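Local coordinates for Ketoacyl_synth_N domain-containing protein (PDB 6SMO) that probably takes part in polyketide chain building as a ketoacyl synthase-type subunit, paired with a second ketosynthase chain and holding a bound polyketide, at residues Ile13-Asn18 and Asp217-Ala222; Gly105-Ile110 and Ser191-Asn196; Ala185-Ser190 and Gln313-Gly318; Ala223-Glu228 and Asp321-Ser326; Phe277-Ile282 and Phe303-Pro308. All coordinates share one frame; numbering follows the deposited sequence.

Interaction 1 (Ile13-Asn18 and Asp217-Ala222)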
# COMPACT_ATOMS: atom_id res chain seq x y z
N ILE C 13 -8.74 13.34 -15.41
CA ILE C 13 -8.75 14.83 -15.30
C ILE C 13 -7.31 15.29 -15.52
O ILE C 13 -6.42 14.62 -15.06
CB ILE C 13 -9.34 15.33 -13.98
CG1 ILE C 13 -8.58 14.79 -12.76
CG2 ILE C 13 -10.81 14.99 -13.88
CD1 ILE C 13 -8.98 15.46 -11.48
N HIS C 14 -7.10 16.41 -16.20
CA HIS C 14 -5.71 16.83 -16.51
C HIS C 14 -5.68 18.34 -16.74
O HIS C 14 -6.74 18.90 -16.93
CB HIS C 14 -5.27 16.04 -17.73
CG HIS C 14 -3.84 16.16 -18.12
ND1 HIS C 14 -3.45 16.81 -19.25
CD2 HIS C 14 -2.72 15.68 -17.58
CE1 HIS C 14 -2.16 16.75 -19.37
NE2 HIS C 14 -1.69 16.07 -18.37
N PRO C 15 -4.52 19.01 -16.74
CA PRO C 15 -4.43 20.43 -17.03
C PRO C 15 -5.03 20.72 -18.41
O PRO C 15 -5.52 21.78 -18.61
CB PRO C 15 -2.92 20.62 -17.12
CG PRO C 15 -2.41 19.72 -16.07
CD PRO C 15 -3.24 18.49 -16.27
N ASP C 16 -4.84 19.82 -19.36
CA ASP C 16 -5.45 19.91 -20.71
C ASP C 16 -6.96 19.66 -20.65
O ASP C 16 -7.63 20.07 -21.57
CB ASP C 16 -4.66 19.10 -21.73
CG ASP C 16 -3.32 19.70 -22.12
OD1 ASP C 16 -3.01 20.79 -21.67
OD2 ASP C 16 -2.61 19.06 -22.88
N GLY C 17 -7.48 18.88 -19.71
CA GLY C 17 -8.95 18.72 -19.70
C GLY C 17 -9.50 18.16 -18.41
O GLY C 17 -8.85 17.35 -17.80
N ASN C 18 -10.75 18.46 -18.09
CA ASN C 18 -11.35 17.92 -16.85
C ASN C 18 -12.22 16.71 -17.16
O ASN C 18 -12.90 16.24 -16.27
CB ASN C 18 -12.07 18.99 -16.04
CG ASN C 18 -11.13 19.93 -15.33
OD1 ASN C 18 -9.96 19.61 -15.14
ND2 ASN C 18 -11.63 21.08 -14.94
N ASP C 217 7.99 19.03 -18.99
CA ASP C 217 7.35 19.55 -17.75
C ASP C 217 6.74 18.38 -16.98
O ASP C 217 6.93 17.22 -17.41
CB ASP C 217 6.29 20.61 -18.09
CG ASP C 217 6.85 21.83 -18.81
OD1 ASP C 217 7.90 22.34 -18.38
OD2 ASP C 217 6.23 22.25 -19.81
N PHE C 218 6.05 18.66 -15.87
CA PHE C 218 5.25 17.69 -15.07
C PHE C 218 3.80 18.17 -14.99
O PHE C 218 3.56 19.39 -15.07
CB PHE C 218 5.83 17.53 -13.66
CG PHE C 218 7.29 17.14 -13.62
CD1 PHE C 218 7.67 15.81 -13.60
CD2 PHE C 218 8.28 18.11 -13.60
CE1 PHE C 218 9.01 15.45 -13.56
CE2 PHE C 218 9.62 17.75 -13.55
CZ PHE C 218 9.98 16.42 -13.53
N SER C 219 2.87 17.23 -14.85
CA SER C 219 1.43 17.56 -14.72
C SER C 219 0.80 16.64 -13.68
O SER C 219 1.11 15.45 -13.67
CB SER C 219 0.72 17.42 -16.02
OG SER C 219 1.29 18.26 -17.00
N GLU C 220 -0.08 17.18 -12.84
CA GLU C 220 -0.78 16.36 -11.82
C GLU C 220 -2.17 15.99 -12.35
O GLU C 220 -2.55 16.46 -13.42
CB GLU C 220 -0.90 17.14 -10.51
CG GLU C 220 -1.72 18.41 -10.63
CD GLU C 220 -1.81 19.19 -9.33
OE1 GLU C 220 -2.71 20.02 -9.19
OE2 GLU C 220 -0.95 18.97 -8.47
N GLY C 221 -2.88 15.15 -11.62
CA GLY C 221 -4.24 14.73 -11.99
C GLY C 221 -4.47 13.26 -11.68
O GLY C 221 -3.82 12.74 -10.75
N ALA C 222 -5.37 12.62 -12.43
CA ALA C 222 -5.78 11.21 -12.23
C ALA C 222 -6.36 10.63 -13.53
O ALA C 222 -6.84 11.42 -14.37
CB ALA C 222 -6.78 11.12 -11.10
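I13 and A222 form an antiparallel, hydrogen-bonded pair where strand 5-13 runs out against strand 218-229. The bond from I13 N to A222 O is the firm one, 2.9 Å long with 162° at the hydrogen. The return bond from A222 N to I13 O, at 3.5 Å, is weak. G221 follows the break in its strand, and its CA passes 3.8 Å from I13 O. Beyond H14 the first segment leaves the sheet in a tight turn, in which H14 N donates to G17 O and G17 N gives a weak bond back to H14 O.

The side-chain packing falls into two groups. I13 CG1 meets A222 CB at 4.4 Å on one face of the sheet. Beyond the break, S219 CB fills the angle between two side chains: H14 NE2 is 3.6 Å away and P15 CG 3.9 Å. H14 CG stands anti to the backbone N (chi1 -172°), and the ring beyond it reaches S219. P15 CD lies over one face of that ring, offset toward the rim, and also rests 3.6 Å from E220 O.

The polar ends find partners elsewhere. H14 NE2 is hydrogen-bonded to L310 O, and E220, whose CB points away from the turn, bonds S190 OG through OE2. Helix 68-84 covers the side of the sheet bearing I13 and A222, with Y72 touching both; R47 of strand 46-47 packs against P15 and S219, and strand 180-187 pairs with G221 through E187.

Interaction 2 (Gly105-Ile110 and Ser191-Asn196)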
# COMPACT_ATOMS: atom_id res chain seq x y z
N GLY C 105 2.49 10.08 -2.66
CA GLY C 105 1.56 10.14 -1.52
C GLY C 105 0.77 11.44 -1.51
O GLY C 105 0.42 11.93 -2.60
N GLY C 106 0.51 11.99 -0.31
CA GLY C 106 -0.29 13.21 -0.11
C GLY C 106 0.36 14.16 0.88
O GLY C 106 -0.10 14.20 2.05
N TRP C 107 1.36 14.93 0.44
CA TRP C 107 2.16 15.85 1.28
C TRP C 107 1.40 17.16 1.54
O TRP C 107 1.64 17.77 2.60
CB TRP C 107 3.53 16.12 0.65
CG TRP C 107 4.56 15.10 1.04
CD1 TRP C 107 5.04 14.08 0.27
CD2 TRP C 107 5.23 15.01 2.31
NE1 TRP C 107 5.97 13.36 0.98
CE2 TRP C 107 6.10 13.90 2.23
CE3 TRP C 107 5.18 15.74 3.49
CZ2 TRP C 107 6.92 13.52 3.29
CZ3 TRP C 107 5.98 15.37 4.55
CH2 TRP C 107 6.84 14.27 4.45
N GLN C 108 0.51 17.56 0.62
CA GLN C 108 -0.25 18.84 0.68
C GLN C 108 -1.03 18.94 2.00
O GLN C 108 -1.12 20.06 2.55
CB GLN C 108 -1.19 18.97 -0.52
CG GLN C 108 -2.03 20.25 -0.51
CD GLN C 108 -1.19 21.50 -0.46
OE1 GLN C 108 -0.37 21.75 -1.34
NE2 GLN C 108 -1.39 22.30 0.58
N HIS C 109 -1.55 17.81 2.50
CA HIS C 109 -2.47 17.75 3.67
C HIS C 109 -1.68 17.76 5.00
O HIS C 109 -2.29 18.13 6.02
CB HIS C 109 -3.38 16.51 3.58
CG HIS C 109 -4.66 16.65 4.34
ND1 HIS C 109 -4.78 16.26 5.66
CD2 HIS C 109 -5.86 17.13 3.97
CE1 HIS C 109 -6.01 16.50 6.07
NE2 HIS C 109 -6.69 17.03 5.05
N ILE C 110 -0.40 17.36 4.99
CA ILE C 110 0.38 17.07 6.23
C ILE C 110 1.63 17.96 6.35
O ILE C 110 2.19 17.99 7.46
CB ILE C 110 0.75 15.57 6.30
CG1 ILE C 110 1.85 15.19 5.32
CG2 ILE C 110 -0.49 14.71 6.12
CD1 ILE C 110 2.55 13.89 5.65
N SER C 191 2.32 20.45 -3.96
CA SER C 191 2.72 20.71 -2.55
C SER C 191 4.17 21.17 -2.50
O SER C 191 5.03 20.57 -3.14
CB SER C 191 2.48 19.50 -1.68
OG SER C 191 3.32 18.42 -2.06
N PRO C 192 4.49 22.25 -1.74
CA PRO C 192 5.82 22.86 -1.75
C PRO C 192 7.03 21.92 -1.71
O PRO C 192 8.01 22.23 -2.36
CB PRO C 192 5.80 23.72 -0.48
CG PRO C 192 4.36 24.14 -0.34
CD PRO C 192 3.56 22.96 -0.84
N LEU C 193 6.96 20.82 -0.96
CA LEU C 193 8.09 19.88 -0.74
C LEU C 193 8.44 19.18 -2.06
O LEU C 193 9.61 19.25 -2.48
CB LEU C 193 7.74 18.87 0.35
CG LEU C 193 8.79 17.77 0.60
CD1 LEU C 193 10.16 18.37 0.88
CD2 LEU C 193 8.37 16.87 1.75
N VAL C 194 7.45 18.52 -2.69
CA VAL C 194 7.64 17.74 -3.95
C VAL C 194 7.73 18.70 -5.14
O VAL C 194 8.37 18.32 -6.14
CB VAL C 194 6.53 16.68 -4.15
CG1 VAL C 194 6.47 15.70 -3.00
CG2 VAL C 194 5.17 17.30 -4.40
N LYS C 195 7.12 19.89 -5.05
CA LYS C 195 7.15 20.91 -6.13
C LYS C 195 8.59 21.39 -6.33
O LYS C 195 9.07 21.34 -7.48
CB LYS C 195 6.23 22.09 -5.80
CG LYS C 195 5.96 23.03 -6.98
CD LYS C 195 4.88 24.06 -6.71
CE LYS C 195 5.40 25.31 -6.04
NZ LYS C 195 6.05 26.23 -7.00
N ASN C 196 9.25 21.83 -5.25
CA ASN C 196 10.66 22.33 -5.26
C ASN C 196 11.61 21.18 -5.62
O ASN C 196 12.66 21.47 -6.24
CB ASN C 196 11.04 22.97 -3.92
CG ASN C 196 10.41 24.32 -3.71
OD1 ASN C 196 10.64 25.25 -4.48
ND2 ASN C 196 9.62 24.45 -2.66
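W107 and L193 carry this contact through a CH-pi interaction. L193 CD2 sits over the middle of the six-membered ring, 3.6 Å from its centroid and only 8° off the normal. L193 CG is anti to the backbone N (chi1 176°), and CD2 makes the contact. The opposite ring face carries I110 CD1, offset toward the rim; the indole is sandwiched between two aliphatic groups.

Further apolar packing extends along the same tryptophan, where V194 CG1 approaches CD1 of W107 obliquely at 3.9 Å.

Polar atoms contribute by proximity. S191 OG lies 3.6 Å from W107 CB. The Q108 chain bends at chi2 (57°), folding CD back; OE1 lies 3.5 Å from the CA of S191, the N-cap residue of helix 192-204.

The contact seats the start of that helix on the loop after strand 96-101. E111 of helix 111-116 receives a hydrogen bond from L193 N, W133 meets W107 edge-to-face, and the W107 side chain is about 7 Å from the bound polyketide. The neighbouring PKS_KS domain-containing chain completes the packing, with its M137 on W107 and its F165 on L193.

Interaction 3 (Ala185-Ser190 and Gln313-Gly318)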
# COMPACT_ATOMS: atom_id res chain seq x y z
N ALA C 185 -4.73 5.33 -11.50
CA ALA C 185 -3.66 6.05 -10.76
C ALA C 185 -4.06 7.51 -10.52
O ALA C 185 -5.01 7.98 -11.18
CB ALA C 185 -2.36 5.95 -11.53
N SER C 186 -3.35 8.18 -9.61
CA SER C 186 -3.55 9.61 -9.26
C SER C 186 -2.27 10.17 -8.63
O SER C 186 -1.56 9.40 -7.94
CB SER C 186 -4.73 9.78 -8.34
OG SER C 186 -4.94 11.15 -8.04
N GLU C 187 -2.03 11.46 -8.82
CA GLU C 187 -0.84 12.16 -8.27
C GLU C 187 -1.15 13.64 -8.03
O GLU C 187 -1.86 14.24 -8.83
CB GLU C 187 0.31 12.12 -9.27
CG GLU C 187 0.97 10.77 -9.46
CD GLU C 187 1.80 10.25 -8.30
OE1 GLU C 187 2.20 9.09 -8.35
OE2 GLU C 187 2.03 11.00 -7.36
N HIS C 188 -0.63 14.17 -6.92
CA HIS C 188 -0.64 15.61 -6.56
C HIS C 188 0.80 16.06 -6.32
O HIS C 188 1.41 15.58 -5.33
CB HIS C 188 -1.54 15.86 -5.35
CG HIS C 188 -1.61 17.30 -4.94
ND1 HIS C 188 -2.43 18.21 -5.58
CD2 HIS C 188 -0.96 17.98 -3.97
CE1 HIS C 188 -2.28 19.39 -5.02
NE2 HIS C 188 -1.39 19.28 -4.03
N LEU C 189 1.33 16.95 -7.17
CA LEU C 189 2.76 17.36 -7.19
C LEU C 189 2.90 18.85 -6.86
O LEU C 189 4.04 19.36 -6.96
CB LEU C 189 3.34 17.06 -8.58
CG LEU C 189 3.13 15.64 -9.11
CD1 LEU C 189 3.61 15.53 -10.55
CD2 LEU C 189 3.82 14.61 -8.23
N SER C 190 1.81 19.52 -6.48
CA SER C 190 1.75 21.00 -6.30
C SER C 190 2.13 21.41 -4.87
O SER C 190 2.23 22.63 -4.63
CB SER C 190 0.39 21.53 -6.68
OG SER C 190 0.16 21.38 -8.07
N GLN C 313 3.73 12.34 -15.48
CA GLN C 313 2.75 12.31 -14.37
C GLN C 313 3.06 11.16 -13.42
O GLN C 313 2.23 10.90 -12.55
CB GLN C 313 1.34 12.16 -14.94
CG GLN C 313 1.03 13.12 -16.08
CD GLN C 313 -0.38 12.95 -16.57
OE1 GLN C 313 -0.63 12.45 -17.66
NE2 GLN C 313 -1.33 13.36 -15.75
N PHE C 314 4.22 10.51 -13.60
CA PHE C 314 4.61 9.34 -12.77
C PHE C 314 3.59 8.21 -12.95
O PHE C 314 3.43 7.75 -14.08
CB PHE C 314 4.96 9.73 -11.34
CG PHE C 314 6.04 10.77 -11.28
CD1 PHE C 314 7.37 10.40 -11.32
CD2 PHE C 314 5.73 12.11 -11.26
CE1 PHE C 314 8.37 11.36 -11.30
CE2 PHE C 314 6.72 13.07 -11.24
CZ PHE C 314 8.04 12.69 -11.26
N SER C 315 2.92 7.81 -11.88
CA SER C 315 1.95 6.69 -11.91
C SER C 315 0.81 6.93 -12.90
O SER C 315 0.30 5.96 -13.45
CB SER C 315 1.47 6.32 -10.54
OG SER C 315 0.66 7.34 -9.99
N VAL C 316 0.34 8.17 -13.02
CA VAL C 316 -0.75 8.50 -13.98
C VAL C 316 -0.26 8.26 -15.41
O VAL C 316 -1.07 7.87 -16.26
CB VAL C 316 -1.31 9.92 -13.76
CG1 VAL C 316 -2.56 10.16 -14.57
CG2 VAL C 316 -1.59 10.16 -12.29
N SER C 317 1.01 8.57 -15.70
CA SER C 317 1.58 8.33 -17.04
C SER C 317 1.48 6.84 -17.38
O SER C 317 1.85 6.01 -16.55
CB SER C 317 2.99 8.80 -17.13
OG SER C 317 3.03 10.21 -17.10
N GLY C 318 1.06 6.53 -18.60
CA GLY C 318 0.83 5.13 -18.99
C GLY C 318 -0.62 4.72 -18.78
O GLY C 318 -1.17 4.00 -19.63
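A185, E187 and L189 pack against S315, V316 and F314 in a buried contact between the end of strand 180-187 and the irregular loop that leads into helix 319-329. It is mixed in character, a polar cluster at E187 flanked by aliphatic and aromatic packing. E187 CG is anti to the carbonyl carbon (chi1 -72°) and the chain bends at chi2, folding CD; OE1 lies 2.9 Å from S315 OG. The serine proton has a second acceptor within reach, G101 O, so which of the two it serves is left open; OE1 also accepts from C103 N, which gives the buried carboxylate oxygen a backbone donor.

Fold and family place this region in the thiolase-like architecture, in which layers of sheet and helix alternate. Strand 180-187 lies between strands 96-101 and 218-229 in its sheet, and the loop 313-318 packs against it before helix 319-329 begins.

V316 projects CG2 onto the strand backbone, 3.7 Å from S186 CA. A185 CB meets the loop backbone, 3.3 Å from S315 O. Farther along, L189 CD1 comes to the F314 ring at its edge, near the plane, 4.0 Å from CE2. F314 also meets F104 edge-to-face and packs on Y162 of the neighbouring PKS_KS domain-containing chain. Within the loop, Q313 N donates to S317 OG at 2.8 Å, tying the two ends of the turn. S186, facing the other way, sends its hydroxyl to F69 O on helix 68-84.

Interaction 4 (Ala223-Glu228 and Asp321-Ser326)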
# COMPACT_ATOMS: atom_id res chain seq x y z
N ALA C 223 -6.30 9.31 -13.66
CA ALA C 223 -6.85 8.52 -14.79
C ALA C 223 -7.25 7.14 -14.28
O ALA C 223 -6.42 6.50 -13.61
CB ALA C 223 -5.82 8.43 -15.89
N PHE C 224 -8.49 6.71 -14.55
CA PHE C 224 -9.06 5.42 -14.09
C PHE C 224 -9.83 4.75 -15.24
O PHE C 224 -10.40 5.46 -16.09
CB PHE C 224 -9.95 5.64 -12.87
CG PHE C 224 -9.22 5.60 -11.55
CD1 PHE C 224 -8.60 6.73 -11.04
CD2 PHE C 224 -9.14 4.42 -10.82
CE1 PHE C 224 -7.93 6.69 -9.84
CE2 PHE C 224 -8.46 4.38 -9.61
CZ PHE C 224 -7.86 5.52 -9.12
N LEU C 225 -9.83 3.42 -15.23
CA LEU C 225 -10.58 2.55 -16.18
C LEU C 225 -11.50 1.62 -15.38
O LEU C 225 -11.11 1.22 -14.27
CB LEU C 225 -9.59 1.74 -17.02
CG LEU C 225 -8.63 2.55 -17.90
CD1 LEU C 225 -7.34 2.86 -17.16
CD2 LEU C 225 -8.33 1.80 -19.19
N VAL C 226 -12.67 1.30 -15.93
CA VAL C 226 -13.60 0.26 -15.40
C VAL C 226 -13.36 -1.03 -16.18
O VAL C 226 -14.04 -1.24 -17.21
CB VAL C 226 -15.07 0.71 -15.46
CG1 VAL C 226 -16.02 -0.34 -14.90
CG2 VAL C 226 -15.29 2.04 -14.76
N LEU C 227 -12.40 -1.85 -15.73
CA LEU C 227 -12.16 -3.22 -16.24
C LEU C 227 -13.22 -4.15 -15.65
O LEU C 227 -13.50 -4.03 -14.44
CB LEU C 227 -10.75 -3.68 -15.85
CG LEU C 227 -9.67 -3.46 -16.91
CD1 LEU C 227 -9.63 -2.02 -17.38
CD2 LEU C 227 -8.30 -3.88 -16.37
N GLU C 228 -13.80 -5.04 -16.46
CA GLU C 228 -14.75 -6.09 -15.99
C GLU C 228 -14.72 -7.29 -16.94
O GLU C 228 -14.31 -7.13 -18.11
CB GLU C 228 -16.16 -5.53 -15.83
CG GLU C 228 -16.73 -4.88 -17.08
CD GLU C 228 -18.18 -4.46 -16.93
OE1 GLU C 228 -19.05 -5.35 -16.88
OE2 GLU C 228 -18.44 -3.24 -16.85
N ASP C 321 -2.70 7.23 -20.89
CA ASP C 321 -2.45 6.73 -22.28
C ASP C 321 -3.46 5.61 -22.59
O ASP C 321 -4.03 5.62 -23.70
CB ASP C 321 -1.01 6.25 -22.46
CG ASP C 321 0.03 7.34 -22.28
OD1 ASP C 321 -0.11 8.14 -21.33
OD2 ASP C 321 0.98 7.38 -23.09
N SER C 322 -3.66 4.68 -21.64
CA SER C 322 -4.61 3.54 -21.73
C SER C 322 -6.06 4.05 -21.76
O SER C 322 -6.89 3.40 -22.42
CB SER C 322 -4.40 2.56 -20.61
OG SER C 322 -3.09 2.01 -20.64
N VAL C 323 -6.33 5.16 -21.07
CA VAL C 323 -7.66 5.84 -21.05
C VAL C 323 -7.95 6.39 -22.46
O VAL C 323 -9.06 6.14 -22.97
CB VAL C 323 -7.71 6.95 -19.98
CG1 VAL C 323 -8.80 7.98 -20.25
CG2 VAL C 323 -7.87 6.36 -18.58
N LEU C 324 -6.98 7.09 -23.05
CA LEU C 324 -7.05 7.65 -24.43
C LEU C 324 -7.16 6.50 -25.45
O LEU C 324 -8.04 6.59 -26.33
CB LEU C 324 -5.82 8.52 -24.71
CG LEU C 324 -6.00 10.02 -24.50
CD1 LEU C 324 -6.61 10.33 -23.14
CD2 LEU C 324 -4.66 10.74 -24.65
N ALA C 325 -6.30 5.48 -25.33
CA ALA C 325 -6.22 4.32 -26.24
C ALA C 325 -7.56 3.58 -26.29
O ALA C 325 -7.95 3.14 -27.39
CB ALA C 325 -5.10 3.40 -25.81
N SER C 326 -8.25 3.47 -25.15
CA SER C 326 -9.59 2.84 -25.01
C SER C 326 -10.64 3.66 -25.77
O SER C 326 -11.52 3.05 -26.41
CB SER C 326 -9.97 2.68 -23.56
OG SER C 326 -9.07 1.80 -22.89
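L225 and V323 meet in the gap between strand and helix, with first torsions that set L225 CG and the two V323 methyls. L225 CG is anti to its carbonyl carbon (chi1 -62°), while V323 has CG1 anti to the backbone N (chi1 159°), which leaves CG2 anti to the carbonyl carbon and facing the strand. That single methyl does most of the touching from the helix side. It lies 3.8 Å from L225 CD1, 4.0 Å from A223 CB and 3.7 Å from F224 O, spanning three successive strand residues.

The other leucine methyl, CD2, lies between S322 and S326, one turn apart. It rests 3.8 Å from S326 OG and 3.9 Å from S322 O, against polar atoms that are already occupied. S326 OG donates to S322 O at 2.7 Å, and the same oxygen takes the helical bond from S326 N, so two donors grip it. The S326 hydroxyl is thereby turned back on its own helix, and S322 OG bonds G318 O, at the residue preceding the helix.

Helix 319-329 thus lies across the sheet face bearing A223 and L225, its local axis 8.1 Å from that of the strand and inclined to it by 50°. This is helix-on-sheet packing of the thiolase-like layered fold. The strand's alternation sends F224 and V226 to the opposite face, where helix 68-84 covers them with A76 and A80 among its residues. The helix also meets strand 351-356, with A325 touching I352 and S322 and A325 both touching I354.

Interaction 5 (Phe277-Ile282 and Phe303-Pro308)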
# COMPACT_ATOMS: atom_id res chain seq x y z
N PHE C 277 1.94 1.99 -31.71
CA PHE C 277 2.80 1.86 -30.51
C PHE C 277 2.93 3.22 -29.82
O PHE C 277 3.59 4.12 -30.37
CB PHE C 277 4.18 1.30 -30.88
CG PHE C 277 5.08 1.03 -29.70
CD1 PHE C 277 4.86 -0.07 -28.89
CD2 PHE C 277 6.13 1.88 -29.40
CE1 PHE C 277 5.68 -0.32 -27.80
CE2 PHE C 277 6.95 1.63 -28.31
CZ PHE C 277 6.72 0.53 -27.51
N ILE C 278 2.31 3.36 -28.64
CA ILE C 278 2.47 4.53 -27.73
C ILE C 278 3.69 4.27 -26.85
O ILE C 278 3.72 3.23 -26.17
CB ILE C 278 1.19 4.79 -26.91
CG1 ILE C 278 0.01 5.17 -27.82
CG2 ILE C 278 1.43 5.85 -25.84
CD1 ILE C 278 -1.34 5.16 -27.14
N MET C 279 4.66 5.19 -26.86
CA MET C 279 5.99 5.03 -26.20
C MET C 279 6.02 5.80 -24.88
O MET C 279 5.11 6.63 -24.65
CB MET C 279 7.13 5.50 -27.12
CG MET C 279 7.02 6.94 -27.59
SD MET C 279 8.20 7.31 -28.91
CE MET C 279 9.69 7.62 -27.97
N ASP C 280 7.00 5.49 -24.03
CA ASP C 280 7.23 6.12 -22.70
C ASP C 280 7.47 7.63 -22.89
O ASP C 280 6.75 8.42 -22.26
CB ASP C 280 8.40 5.45 -21.97
CG ASP C 280 8.66 5.98 -20.57
OD1 ASP C 280 7.69 6.17 -19.82
OD2 ASP C 280 9.84 6.20 -20.24
N GLY C 281 8.45 7.98 -23.73
CA GLY C 281 8.71 9.36 -24.18
C GLY C 281 9.45 10.20 -23.14
O GLY C 281 9.43 11.44 -23.28
N ILE C 282 10.07 9.56 -22.14
CA ILE C 282 10.87 10.23 -21.08
C ILE C 282 12.32 10.36 -21.56
O ILE C 282 12.86 11.48 -21.49
CB ILE C 282 10.78 9.46 -19.74
CG1 ILE C 282 9.34 9.33 -19.24
CG2 ILE C 282 11.68 10.09 -18.69
CD1 ILE C 282 8.68 10.64 -18.86
N PHE C 303 4.89 4.82 -34.63
CA PHE C 303 5.35 5.39 -33.33
C PHE C 303 4.66 6.73 -33.10
O PHE C 303 4.82 7.64 -33.94
CB PHE C 303 6.88 5.54 -33.32
CG PHE C 303 7.63 4.28 -32.96
CD1 PHE C 303 7.70 3.22 -33.85
CD2 PHE C 303 8.27 4.16 -31.74
CE1 PHE C 303 8.39 2.06 -33.53
CE2 PHE C 303 8.96 3.00 -31.41
CZ PHE C 303 9.02 1.96 -32.31
N ILE C 304 3.93 6.85 -31.99
CA ILE C 304 3.24 8.10 -31.54
C ILE C 304 3.63 8.37 -30.09
O ILE C 304 3.31 7.54 -29.22
CB ILE C 304 1.71 7.98 -31.73
CG1 ILE C 304 1.33 8.09 -33.21
CG2 ILE C 304 0.97 9.01 -30.89
CD1 ILE C 304 -0.08 7.64 -33.53
N ASN C 305 4.31 9.50 -29.85
CA ASN C 305 4.76 9.96 -28.50
C ASN C 305 3.78 11.02 -27.98
O ASN C 305 3.64 12.06 -28.65
CB ASN C 305 6.19 10.51 -28.56
CG ASN C 305 6.80 10.75 -27.19
OD1 ASN C 305 6.17 10.47 -26.17
ND2 ASN C 305 8.01 11.28 -27.16
N LEU C 306 3.14 10.76 -26.84
CA LEU C 306 2.16 11.67 -26.19
C LEU C 306 2.79 12.40 -25.00
O LEU C 306 2.09 13.23 -24.40
CB LEU C 306 0.94 10.86 -25.73
CG LEU C 306 0.20 10.06 -26.80
CD1 LEU C 306 -1.03 9.39 -26.21
CD2 LEU C 306 -0.19 10.93 -27.99
N ARG C 307 4.06 12.11 -24.68
CA ARG C 307 4.72 12.59 -23.43
C ARG C 307 5.01 14.09 -23.51
O ARG C 307 4.91 14.78 -22.50
CB ARG C 307 5.99 11.79 -23.14
CG ARG C 307 6.48 11.92 -21.70
CD ARG C 307 5.49 11.43 -20.66
NE ARG C 307 5.10 10.04 -20.87
CZ ARG C 307 3.87 9.60 -21.14
NH1 ARG C 307 3.67 8.30 -21.32
NH2 ARG C 307 2.84 10.43 -21.23
N PRO C 308 5.40 14.67 -24.68
CA PRO C 308 5.59 16.12 -24.78
C PRO C 308 4.31 16.92 -24.48
O PRO C 308 4.42 18.02 -23.98
CB PRO C 308 6.02 16.34 -26.24
CG PRO C 308 6.56 15.00 -26.68
CD PRO C 308 5.73 13.98 -25.94
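F277 O takes a nearly straight hydrogen bond from I304 N, 3.2 Å long with 173° at the hydrogen, in the parallel pairing of the two strands. Where the chains leave the sheet, R307 takes over: its NE gives a bent, weak bond of 2.7 Å to D280 O. R307 CB and CG lie against G281 O, and the bends at chi2 and chi3 fold CD and NE beyond them. N305 OD1 caps the following helix by accepting from R307 N, the donor standing above the carbonyl plane. D280 has its carboxylate in a salt bridge with R356, and R307 NH1 makes a long, weak ion pair with D321.

The two strands belong to one beta-alpha-beta unit, with helix 286-296 as the connection.

Around this polar core the side chains pack. F277 and F303 lie side by side pointing the same way, F277 CD2 over the F303 face at 3.6 Å from CE2, with the ring planes oblique at 58°. M279 SD approaches the edge of F303, and M279 CG lies 3.8 Å from N305 CB. I278 CG2 meets L306 CD1 at 4.3 Å on the other face. I282 CD1 closes the far end, 3.7 Å from R307 CD.

How the interactions relate
Interactions 3 and 4 are the most central, their centres about 7 and 8 Å from the centre of the chain and every touching residue buried; interaction 2, about 20 Å out, is the most peripheral, has two exposed residues, leans on the neighbouring chain and touches 3. Interactions 1 and 4 use successive parts of strand 218-229, and 3 lies on its neighbour 180-187, tied to 1 at G221 and to 4 at A223. Interaction 1 is a backbone pairing where strand 5-13 ends, 3 a carboxylate and hydroxyl cluster, 4 almost wholly aliphatic. Interaction 5 pairs strands 275-278 and 302-304 of the same sheet and reaches 4 through D321 beside R307 and I278.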